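Local coordinates for Non-structural protein 5 (Modoc virus, PDB 2WA1) that probably methylates the cap of the viral RNA through its FtsJ-like methyltransferase domain, as in related flavivirus NS5 proteins, at residues 68-73 and 217-222. The protein carries 4 engineered substitutions. Residues are numbered along the deposited sequence; the frame is centred on the assembly and turned at random.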
loop_
_atom_site.group_PDB
_atom_site.type_symbol
_atom_site.label_atom_id
_atom_site.label_comp_id
_atom_site.label_asym_id
_atom_site.label_seq_id
_atom_site.Cartn_x
_atom_site.Cartn_y
_atom_site.Cartn_z
ATOM N N THR A 68 -5.035 8.739 5.726
ATOM C CA THR A 68 -4.238 9.977 5.724
ATOM C C THR A 68 -3.029 9.862 6.630
ATOM O O THR A 68 -1.906 10.199 6.241
ATOM C CB THR A 68 -5.031 11.206 6.222
ATOM O OG1 THR A 68 -6.195 11.405 5.415
ATOM C CG2 THR A 68 -4.153 12.467 6.177
ATOM N N ALA A 69 -3.272 9.404 7.857
ATOM C CA ALA A 69 -2.204 9.272 8.827
ATOM C C ALA A 69 -1.095 8.358 8.337
ATOM O O ALA A 69 0.079 8.635 8.576
ATOM C CB ALA A 69 -2.760 8.799 10.153
ATOM N N LYS A 70 -1.444 7.274 7.641
ATOM C CA LYS A 70 -0.395 6.380 7.102
ATOM C C LYS A 70 0.450 7.040 6.017
ATOM O O LYS A 70 1.672 6.927 6.028
ATOM C CB LYS A 70 -0.974 5.045 6.592
ATOM C CG LYS A 70 -1.359 4.086 7.738
ATOM C CD LYS A 70 -2.465 3.116 7.328
ATOM C CE LYS A 70 -1.952 2.043 6.432
ATOM N NZ LYS A 70 -3.113 1.210 5.930
ATOM N N LEU A 71 -0.197 7.696 5.056
ATOM C CA LEU A 71 0.569 8.391 4.017
ATOM C C LEU A 71 1.428 9.514 4.621
ATOM O O LEU A 71 2.589 9.674 4.254
ATOM C CB LEU A 71 -0.333 8.942 2.929
ATOM C CG LEU A 71 0.430 9.563 1.739
ATOM C CD1 LEU A 71 1.466 8.560 1.078
ATOM C CD2 LEU A 71 -0.593 10.081 0.727
ATOM N N ALA A 72 0.850 10.259 5.564
ATOM C CA ALA A 72 1.562 11.316 6.276
ATOM C C ALA A 72 2.802 10.773 6.973
ATOM O O ALA A 72 3.879 11.360 6.885
ATOM C CB ALA A 72 0.619 11.977 7.278
ATOM N N TRP A 73 2.665 9.627 7.644
ATOM C CA TRP A 73 3.815 9.000 8.304
ATOM C C TRP A 73 4.924 8.622 7.322
ATOM O O TRP A 73 6.086 8.877 7.592
ATOM C CB TRP A 73 3.362 7.782 9.130
ATOM C CG TRP A 73 4.422 7.209 9.973
ATOM C CD1 TRP A 73 4.647 7.478 11.307
ATOM C CD2 TRP A 73 5.433 6.282 9.580
ATOM N NE1 TRP A 73 5.722 6.774 11.754
ATOM C CE2 TRP A 73 6.232 6.034 10.722
ATOM C CE3 TRP A 73 5.734 5.615 8.379
ATOM C CZ2 TRP A 73 7.314 5.148 10.702
ATOM C CZ3 TRP A 73 6.812 4.755 8.354
ATOM C CH2 TRP A 73 7.585 4.517 9.516
ATOM N N ILE A 217 8.510 -1.041 3.365
ATOM C CA ILE A 217 8.474 -0.594 4.737
ATOM C C ILE A 217 7.184 -0.959 5.472
ATOM O O ILE A 217 6.128 -1.092 4.873
ATOM C CB ILE A 217 8.717 0.962 4.867
ATOM C CG1 ILE A 217 7.618 1.750 4.121
ATOM C CG2 ILE A 217 10.120 1.325 4.377
ATOM C CD1 ILE A 217 7.414 3.251 4.621
ATOM N N ARG A 218 7.281 -1.078 6.781
ATOM C CA ARG A 218 6.074 -1.285 7.585
ATOM C C ARG A 218 5.712 0.029 8.270
ATOM O O ARG A 218 6.558 0.638 8.909
ATOM C CB ARG A 218 6.321 -2.390 8.636
ATOM C CG ARG A 218 5.239 -2.533 9.679
ATOM C CD ARG A 218 3.988 -3.221 9.096
ATOM N NE ARG A 218 3.023 -3.581 10.137
ATOM C CZ ARG A 218 1.847 -4.163 9.903
ATOM N NH1 ARG A 218 1.482 -4.450 8.662
ATOM N NH2 ARG A 218 1.017 -4.413 10.909
ATOM N N VAL A 219 4.463 0.445 8.155
ATOM C CA VAL A 219 3.984 1.620 8.872
ATOM C C VAL A 219 3.478 1.186 10.258
ATOM O O VAL A 219 2.645 0.303 10.338
ATOM C CB VAL A 219 2.873 2.364 8.063
ATOM C CG1 VAL A 219 2.387 3.632 8.803
ATOM C CG2 VAL A 219 3.403 2.693 6.641
ATOM N N PRO A 220 4.023 1.780 11.349
ATOM C CA PRO A 220 3.604 1.385 12.709
ATOM C C PRO A 220 2.179 1.680 13.133
ATOM O O PRO A 220 1.727 1.153 14.162
ATOM C CB PRO A 220 4.632 2.073 13.633
ATOM C CG PRO A 220 5.200 3.191 12.829
ATOM C CD PRO A 220 5.138 2.751 11.369
ATOM N N LEU A 221 1.478 2.495 12.347
ATOM C CA LEU A 221 0.059 2.761 12.553
ATOM C C LEU A 221 -0.787 1.626 12.014
ATOM O O LEU A 221 -1.962 1.521 12.364
ATOM C CB LEU A 221 -0.378 4.074 11.840
ATOM C CG LEU A 221 0.093 5.461 12.314
ATOM C CD1 LEU A 221 1.588 5.522 12.510
ATOM C CD2 LEU A 221 -0.311 6.520 11.292
ATOM N N SER A 222 -0.219 0.810 11.118
ATOM C CA SER A 222 -0.924 -0.380 10.601
ATOM C C SER A 222 -1.296 -1.292 11.777
ATOM O O SER A 222 -0.502 -1.506 12.684
ATOM C CB SER A 222 -0.075 -1.174 9.577
ATOM O OG SER A 222 -0.010 -0.514 8.306
#
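Trp73 lies with one face of its indole over Pro220. The proline CD sits 3.5 Å from the centroid of the six-membered ring and 19° off the ring normal, a CH-pi contact. The two side chains cross at about a right angle. Trp73 CG is anti to the backbone N (chi1 -172°), which sets the indole against Val219 and Pro220. Val219 CA lies over the same face, near the rim. Ile217 meets the ring differently: Ile217 CD1 comes to the edge of the Trp73 ring, close to its plane, 4.1 Å from Trp73 CZ3. Val219 places CG1 3.9 Å from Trp73 CE3, and the same methyl touches Lys70 CG.

Leu221 fits between two helix residues one turn apart. Its CD1 lies 3.8 Å from Trp73 CD1, at an oblique approach to the ring. Its CD2 packs against Ala69 CB at 3.5 Å. The loop turns here, in a type I beta turn from Val219 to Ser222 closed by Ser222 N to Val219 O.

No hydrogen bond links the two segments directly. Lys70 crosses Val219 at a slant, with CE 3.7 Å from Ser222 OG. Glu228 OE2 joins the two polar ends: it makes a salt bridge with Lys70 NZ and a hydrogen bond with Ser222 OG.

The contact ties helix 66-76 to the loop after strand 215-217, an outermost strand of the Rossmann-like methyltransferase sheet. Leu71 packs on helix 95-101, while Arg218 reaches helix 239-254.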